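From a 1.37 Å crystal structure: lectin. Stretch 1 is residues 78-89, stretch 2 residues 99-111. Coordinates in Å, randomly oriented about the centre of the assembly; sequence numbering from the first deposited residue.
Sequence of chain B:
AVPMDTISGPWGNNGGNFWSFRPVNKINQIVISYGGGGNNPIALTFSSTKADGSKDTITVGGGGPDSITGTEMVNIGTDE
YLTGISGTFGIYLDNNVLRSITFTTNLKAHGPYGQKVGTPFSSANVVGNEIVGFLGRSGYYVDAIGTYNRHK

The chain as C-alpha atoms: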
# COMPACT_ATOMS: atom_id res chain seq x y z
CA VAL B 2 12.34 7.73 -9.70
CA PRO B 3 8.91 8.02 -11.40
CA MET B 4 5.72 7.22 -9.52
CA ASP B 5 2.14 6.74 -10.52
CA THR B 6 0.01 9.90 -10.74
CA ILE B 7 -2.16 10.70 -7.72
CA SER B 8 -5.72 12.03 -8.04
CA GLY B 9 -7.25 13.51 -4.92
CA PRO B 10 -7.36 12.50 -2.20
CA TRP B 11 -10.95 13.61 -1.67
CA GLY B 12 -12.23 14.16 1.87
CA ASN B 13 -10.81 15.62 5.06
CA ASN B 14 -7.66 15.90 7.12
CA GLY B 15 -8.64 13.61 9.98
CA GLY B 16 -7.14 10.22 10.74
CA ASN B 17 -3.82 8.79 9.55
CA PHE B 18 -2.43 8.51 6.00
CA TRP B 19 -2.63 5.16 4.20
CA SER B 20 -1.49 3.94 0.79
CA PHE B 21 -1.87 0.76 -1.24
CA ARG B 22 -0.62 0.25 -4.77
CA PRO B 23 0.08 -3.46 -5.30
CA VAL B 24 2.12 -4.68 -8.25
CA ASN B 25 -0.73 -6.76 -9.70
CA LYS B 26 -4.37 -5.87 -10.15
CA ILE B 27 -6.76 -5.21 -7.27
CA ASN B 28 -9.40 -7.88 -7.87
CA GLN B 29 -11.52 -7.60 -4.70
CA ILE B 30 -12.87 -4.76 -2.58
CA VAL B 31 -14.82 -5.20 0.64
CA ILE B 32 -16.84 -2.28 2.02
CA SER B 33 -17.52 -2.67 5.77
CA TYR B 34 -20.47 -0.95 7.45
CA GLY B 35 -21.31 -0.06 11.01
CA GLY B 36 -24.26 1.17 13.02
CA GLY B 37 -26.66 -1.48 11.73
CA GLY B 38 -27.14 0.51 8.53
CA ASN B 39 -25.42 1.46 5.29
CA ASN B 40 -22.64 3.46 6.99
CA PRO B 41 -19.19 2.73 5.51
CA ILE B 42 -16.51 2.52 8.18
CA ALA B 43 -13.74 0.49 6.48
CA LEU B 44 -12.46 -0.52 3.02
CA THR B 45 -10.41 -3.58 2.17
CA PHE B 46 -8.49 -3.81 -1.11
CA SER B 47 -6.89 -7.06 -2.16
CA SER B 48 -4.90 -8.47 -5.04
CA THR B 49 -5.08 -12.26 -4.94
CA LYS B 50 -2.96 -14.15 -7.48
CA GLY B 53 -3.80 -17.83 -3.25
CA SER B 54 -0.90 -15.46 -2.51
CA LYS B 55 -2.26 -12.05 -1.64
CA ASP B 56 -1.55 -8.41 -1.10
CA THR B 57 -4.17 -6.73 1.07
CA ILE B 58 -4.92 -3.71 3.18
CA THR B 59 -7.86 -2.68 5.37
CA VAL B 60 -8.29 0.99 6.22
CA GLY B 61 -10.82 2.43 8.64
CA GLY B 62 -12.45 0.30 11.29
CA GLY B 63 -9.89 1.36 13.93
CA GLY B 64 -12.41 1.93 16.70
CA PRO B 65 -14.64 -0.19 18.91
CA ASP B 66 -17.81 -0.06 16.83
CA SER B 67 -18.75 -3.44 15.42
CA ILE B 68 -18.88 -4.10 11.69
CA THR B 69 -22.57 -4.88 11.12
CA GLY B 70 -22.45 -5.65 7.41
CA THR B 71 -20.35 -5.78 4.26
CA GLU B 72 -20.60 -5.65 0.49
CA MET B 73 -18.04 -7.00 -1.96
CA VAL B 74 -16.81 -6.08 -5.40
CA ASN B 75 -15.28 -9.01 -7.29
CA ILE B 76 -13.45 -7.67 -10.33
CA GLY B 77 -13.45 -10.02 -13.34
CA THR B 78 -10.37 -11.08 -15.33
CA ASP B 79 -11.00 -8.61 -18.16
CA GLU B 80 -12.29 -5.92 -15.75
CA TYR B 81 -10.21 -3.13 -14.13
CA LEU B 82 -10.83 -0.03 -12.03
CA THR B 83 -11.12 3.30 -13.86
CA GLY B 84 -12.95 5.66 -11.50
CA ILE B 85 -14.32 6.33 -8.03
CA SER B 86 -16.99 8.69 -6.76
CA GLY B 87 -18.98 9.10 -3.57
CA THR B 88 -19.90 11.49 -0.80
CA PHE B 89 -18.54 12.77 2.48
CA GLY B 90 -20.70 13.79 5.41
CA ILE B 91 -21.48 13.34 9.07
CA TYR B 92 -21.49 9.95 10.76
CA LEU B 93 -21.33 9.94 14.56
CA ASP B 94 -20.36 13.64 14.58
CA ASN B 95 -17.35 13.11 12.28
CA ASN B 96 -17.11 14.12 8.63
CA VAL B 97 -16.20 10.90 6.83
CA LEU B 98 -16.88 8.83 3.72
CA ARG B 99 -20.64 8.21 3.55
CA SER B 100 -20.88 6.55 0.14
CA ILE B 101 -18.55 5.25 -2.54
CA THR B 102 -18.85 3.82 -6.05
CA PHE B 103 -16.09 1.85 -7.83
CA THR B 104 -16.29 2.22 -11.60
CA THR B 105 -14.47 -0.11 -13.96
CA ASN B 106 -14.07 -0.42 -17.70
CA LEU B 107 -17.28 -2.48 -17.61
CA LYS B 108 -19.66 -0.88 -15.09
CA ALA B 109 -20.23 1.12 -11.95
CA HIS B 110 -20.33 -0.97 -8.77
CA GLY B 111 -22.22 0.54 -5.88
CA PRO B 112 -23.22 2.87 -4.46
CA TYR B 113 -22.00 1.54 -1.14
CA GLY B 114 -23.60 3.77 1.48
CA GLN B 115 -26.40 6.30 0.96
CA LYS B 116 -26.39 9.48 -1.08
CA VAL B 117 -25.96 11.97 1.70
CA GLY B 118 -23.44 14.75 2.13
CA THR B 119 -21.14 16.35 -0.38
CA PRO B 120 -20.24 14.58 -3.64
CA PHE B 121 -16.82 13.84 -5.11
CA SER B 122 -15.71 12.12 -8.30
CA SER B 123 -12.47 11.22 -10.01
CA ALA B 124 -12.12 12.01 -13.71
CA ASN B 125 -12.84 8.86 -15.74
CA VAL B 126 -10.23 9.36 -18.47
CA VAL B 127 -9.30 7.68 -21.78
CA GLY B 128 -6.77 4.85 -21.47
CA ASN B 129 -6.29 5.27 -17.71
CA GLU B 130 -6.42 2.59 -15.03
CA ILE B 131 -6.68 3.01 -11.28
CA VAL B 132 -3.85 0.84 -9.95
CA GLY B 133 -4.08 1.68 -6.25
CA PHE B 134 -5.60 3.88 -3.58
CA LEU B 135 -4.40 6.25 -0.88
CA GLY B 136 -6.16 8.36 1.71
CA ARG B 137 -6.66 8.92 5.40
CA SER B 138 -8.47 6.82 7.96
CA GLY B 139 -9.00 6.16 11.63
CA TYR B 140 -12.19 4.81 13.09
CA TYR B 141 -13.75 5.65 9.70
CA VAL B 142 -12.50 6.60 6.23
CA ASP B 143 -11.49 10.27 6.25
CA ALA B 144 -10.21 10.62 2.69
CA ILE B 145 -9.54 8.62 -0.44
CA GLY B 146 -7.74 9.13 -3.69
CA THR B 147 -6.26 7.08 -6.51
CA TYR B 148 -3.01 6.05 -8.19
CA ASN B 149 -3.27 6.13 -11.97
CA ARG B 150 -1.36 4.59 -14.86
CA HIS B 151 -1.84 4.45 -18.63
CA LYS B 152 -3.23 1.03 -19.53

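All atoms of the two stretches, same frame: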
# COMPACT_ATOMS: atom_id res chain seq x y z
N THR B 78 -11.70 -11.02 -14.71
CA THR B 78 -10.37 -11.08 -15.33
C THR B 78 -10.11 -9.97 -16.35
O THR B 78 -9.00 -9.44 -16.43
CB THR B 78 -10.15 -12.43 -16.02
OG1 THR B 78 -10.26 -13.48 -15.04
CG2 THR B 78 -8.72 -12.53 -16.53
N ASP B 79 -11.12 -9.66 -17.15
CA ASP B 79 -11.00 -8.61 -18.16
C ASP B 79 -11.54 -7.26 -17.67
O ASP B 79 -11.72 -6.33 -18.46
CB ASP B 79 -11.70 -9.03 -19.46
CG ASP B 79 -11.03 -10.21 -20.15
OD1 ASP B 79 -9.84 -10.52 -19.86
OD2 ASP B 79 -11.62 -10.87 -21.00
N GLU B 80 -11.75 -7.13 -16.36
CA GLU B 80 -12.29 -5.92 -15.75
C GLU B 80 -11.18 -5.21 -14.94
O GLU B 80 -10.34 -5.87 -14.34
CB GLU B 80 -13.44 -6.29 -14.81
CG GLU B 80 -14.26 -5.11 -14.35
CD GLU B 80 -15.48 -5.47 -13.55
OE1 GLU B 80 -15.60 -6.63 -13.10
OE2 GLU B 80 -16.33 -4.57 -13.36
N TYR B 81 -11.16 -3.87 -14.95
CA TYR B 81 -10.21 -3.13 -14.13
C TYR B 81 -10.82 -1.80 -13.72
O TYR B 81 -11.62 -1.23 -14.44
CB TYR B 81 -8.89 -2.95 -14.89
CG TYR B 81 -8.99 -2.21 -16.21
CD1 TYR B 81 -9.20 -2.88 -17.41
CD2 TYR B 81 -8.86 -0.84 -16.25
CE1 TYR B 81 -9.27 -2.17 -18.61
CE2 TYR B 81 -8.92 -0.14 -17.43
CZ TYR B 81 -9.14 -0.80 -18.60
OH TYR B 81 -9.20 -0.06 -19.76
N LEU B 82 -10.40 -1.33 -12.56
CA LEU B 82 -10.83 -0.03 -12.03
C LEU B 82 -10.42 1.15 -12.90
O LEU B 82 -9.28 1.23 -13.36
CB LEU B 82 -10.26 0.13 -10.63
CG LEU B 82 -10.83 -0.82 -9.59
CD1 LEU B 82 -9.85 -0.98 -8.42
CD2 LEU B 82 -12.18 -0.32 -9.10
N THR B 83 -11.35 2.08 -13.09
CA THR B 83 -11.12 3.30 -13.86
C THR B 83 -11.56 4.56 -13.15
O THR B 83 -11.09 5.65 -13.51
CB THR B 83 -11.84 3.23 -15.22
OG1 THR B 83 -13.24 2.98 -15.01
CG2 THR B 83 -11.33 2.08 -16.06
N GLY B 84 -12.49 4.48 -12.20
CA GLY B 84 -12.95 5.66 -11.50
C GLY B 84 -13.51 5.37 -10.12
O GLY B 84 -13.91 4.23 -9.83
N ILE B 85 -13.53 6.39 -9.25
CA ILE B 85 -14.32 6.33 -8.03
C ILE B 85 -15.10 7.64 -7.89
O ILE B 85 -14.74 8.68 -8.45
CB ILE B 85 -13.49 6.06 -6.75
CG1 ILE B 85 -12.45 7.12 -6.51
CG2 ILE B 85 -12.84 4.70 -6.81
CD1 ILE B 85 -11.81 7.01 -5.13
N SER B 86 -16.17 7.55 -7.13
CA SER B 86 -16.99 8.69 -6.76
C SER B 86 -17.68 8.37 -5.45
O SER B 86 -17.68 7.24 -4.98
CB SER B 86 -18.00 9.00 -7.89
OG SER B 86 -18.87 7.89 -8.12
N GLY B 87 -18.29 9.36 -4.83
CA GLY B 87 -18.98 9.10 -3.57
C GLY B 87 -19.39 10.38 -2.89
O GLY B 87 -19.50 11.41 -3.53
N THR B 88 -19.61 10.31 -1.58
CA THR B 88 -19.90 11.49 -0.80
C THR B 88 -19.19 11.43 0.55
O THR B 88 -18.92 10.34 1.07
CB THR B 88 -21.43 11.64 -0.53
OG1 THR B 88 -21.89 10.51 0.21
CG2 THR B 88 -22.28 11.64 -1.84
N PHE B 89 -19.01 12.60 1.13
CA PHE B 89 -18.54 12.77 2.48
C PHE B 89 -19.58 13.53 3.29
O PHE B 89 -20.23 14.43 2.79
CB PHE B 89 -17.22 13.56 2.47
CG PHE B 89 -16.04 12.71 2.14
CD1 PHE B 89 -15.66 12.50 0.83
CD2 PHE B 89 -15.34 12.06 3.14
CE1 PHE B 89 -14.58 11.69 0.53
CE2 PHE B 89 -14.26 11.25 2.83
CZ PHE B 89 -13.89 11.07 1.52
N ARG B 99 -19.27 8.66 3.33
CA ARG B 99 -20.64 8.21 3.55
C ARG B 99 -21.12 7.29 2.44
O ARG B 99 -21.99 6.44 2.65
CB ARG B 99 -21.60 9.39 3.70
CG ARG B 99 -21.33 10.22 4.91
CD ARG B 99 -21.59 9.52 6.21
NE ARG B 99 -23.02 9.42 6.50
CZ ARG B 99 -23.65 8.34 6.97
NH1 ARG B 99 -23.00 7.20 7.18
NH2 ARG B 99 -24.95 8.40 7.21
N SER B 100 -20.55 7.46 1.25
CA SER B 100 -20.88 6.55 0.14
C SER B 100 -19.72 6.51 -0.84
O SER B 100 -18.97 7.47 -0.96
CB SER B 100 -22.19 6.93 -0.54
OG SER B 100 -22.07 8.13 -1.22
N ILE B 101 -19.57 5.39 -1.51
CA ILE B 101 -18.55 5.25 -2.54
C ILE B 101 -19.03 4.31 -3.64
O ILE B 101 -19.74 3.32 -3.38
CB ILE B 101 -17.20 4.79 -1.91
CG1 ILE B 101 -16.07 4.83 -2.95
CG2 ILE B 101 -17.31 3.40 -1.31
CD1 ILE B 101 -14.68 4.91 -2.34
N THR B 102 -18.61 4.62 -4.86
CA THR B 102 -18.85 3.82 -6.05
C THR B 102 -17.51 3.53 -6.71
O THR B 102 -16.67 4.42 -6.81
CB THR B 102 -19.79 4.60 -7.00
OG1 THR B 102 -21.10 4.64 -6.42
CG2 THR B 102 -19.95 3.92 -8.34
N PHE B 103 -17.31 2.29 -7.15
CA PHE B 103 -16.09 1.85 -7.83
C PHE B 103 -16.46 1.55 -9.27
O PHE B 103 -17.20 0.60 -9.53
CB PHE B 103 -15.52 0.60 -7.15
CG PHE B 103 -15.03 0.86 -5.74
CD1 PHE B 103 -13.81 1.49 -5.51
CD2 PHE B 103 -15.82 0.55 -4.65
CE1 PHE B 103 -13.38 1.75 -4.23
CE2 PHE B 103 -15.38 0.80 -3.37
CZ PHE B 103 -14.17 1.41 -3.16
N THR B 104 -16.02 2.40 -10.19
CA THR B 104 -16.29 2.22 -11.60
C THR B 104 -15.13 1.52 -12.29
O THR B 104 -13.96 1.77 -12.00
CB THR B 104 -16.55 3.59 -12.25
OG1 THR B 104 -17.72 4.15 -11.62
CG2 THR B 104 -16.88 3.46 -13.71
N THR B 105 -15.46 0.59 -13.16
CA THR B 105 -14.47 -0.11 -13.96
C THR B 105 -14.71 0.16 -15.43
O THR B 105 -15.65 0.86 -15.82
CB THR B 105 -14.58 -1.63 -13.73
OG1 THR B 105 -15.84 -2.12 -14.25
CG2 THR B 105 -14.54 -1.97 -12.24
N ASN B 106 -13.87 -0.46 -16.26
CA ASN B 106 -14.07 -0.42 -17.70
C ASN B 106 -15.40 -1.02 -18.12
O ASN B 106 -15.84 -0.78 -19.25
CB ASN B 106 -12.92 -1.13 -18.43
CG ASN B 106 -12.83 -2.60 -18.11
OD1 ASN B 106 -12.99 -3.01 -16.96
ND2 ASN B 106 -12.54 -3.43 -19.13
N LEU B 107 -16.02 -1.82 -17.26
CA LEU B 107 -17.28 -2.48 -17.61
C LEU B 107 -18.53 -1.86 -17.01
O LEU B 107 -19.58 -1.84 -17.67
CB LEU B 107 -17.24 -3.96 -17.21
CG LEU B 107 -16.08 -4.77 -17.80
CD1 LEU B 107 -16.21 -6.24 -17.39
CD2 LEU B 107 -16.07 -4.63 -19.29
N LYS B 108 -18.45 -1.36 -15.79
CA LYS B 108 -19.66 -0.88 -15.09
C LYS B 108 -19.31 -0.14 -13.82
O LYS B 108 -18.19 -0.24 -13.31
CB LYS B 108 -20.57 -2.07 -14.75
CG LYS B 108 -19.99 -3.04 -13.72
CD LYS B 108 -20.68 -4.41 -13.82
CE LYS B 108 -20.11 -5.22 -14.99
NZ LYS B 108 -20.97 -6.39 -15.31
N ALA B 109 -20.28 0.57 -13.29
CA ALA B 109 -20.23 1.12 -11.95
C ALA B 109 -20.72 0.09 -10.95
O ALA B 109 -21.77 -0.52 -11.17
CB ALA B 109 -21.06 2.38 -11.87
N HIS B 110 -19.96 -0.09 -9.88
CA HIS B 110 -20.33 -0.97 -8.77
C HIS B 110 -20.61 -0.09 -7.58
O HIS B 110 -19.78 0.71 -7.17
CB HIS B 110 -19.19 -1.89 -8.40
CG HIS B 110 -18.80 -2.86 -9.46
ND1 HIS B 110 -19.19 -4.18 -9.42
CD2 HIS B 110 -18.06 -2.72 -10.58
CE1 HIS B 110 -18.68 -4.82 -10.46
NE2 HIS B 110 -17.97 -3.96 -11.17
N GLY B 111 -21.78 -0.29 -6.99
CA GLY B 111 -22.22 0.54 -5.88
C GLY B 111 -23.59 1.11 -6.18
O GLY B 111 -24.30 0.58 -7.04
O HOH W 1 -14.44 3.33 -17.53

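Strands 82-89 and 99-105 pair antiparallel, their axes 4.3 Å apart at closest approach, and bury 913 Å² together with the loops that extend them. Backbone hydrogen bonds carry the ladder: S86 N to T102 O (3.2 Å), T102 N to S86 O (2.8 Å), T104 N to G84 O (2.8 Å) and T88 N to S100 O (3.0 Å). A bulge between L82 and G84 lets T104 O accept from both T83 N (2.8 Å) and G84 N (3.1 Å). G87 faces I101 at a CA-CA distance of only 4.0 Å; a CB would lie 2.1 Å from S100 O, so glycine permits the close approach.

One sheet face is apolar. I85 (chi1 p, chi2 t) sets CG2 3.6 Å from CD1 of F103, whose chi1 is m, while L82 (m, t), although its CA-CB bond points away, brings CD2 back to 4.0 Å from F103 CB. The other face carries S86, T88, S100, T102 and T104, short side chains that pack across the strands; with chi1 p in both residues, T88 OG1 and S100 OG meet at 2.8 Å in a hydrogen bond.

Beyond the ladder, buried E80 extends (chi1 t, chi2 t) so that OE2 accepts from T105 OG1 (2.7 Å) and H110 NE2 (2.8 Å). With its proton given to E80, T105 OG1 (chi1 p) accepts from L107 N (3.0 Å) and K108 N (3.1 Å), fastening the turn. N106, also p, uses both ends of its amide: OD1 accepts from Y81 N (2.9 Å) and ND2 donates to D79 O (3.1 Å), while N106 N donates to Y81 O (3.0 Å). Y81, at chi1 59°, folds its ring back, and N106 CB lies over one face, 4.0 Å from the centroid. A water joins T83 OG1 (2.8 Å) to T105 O (3.2 Å).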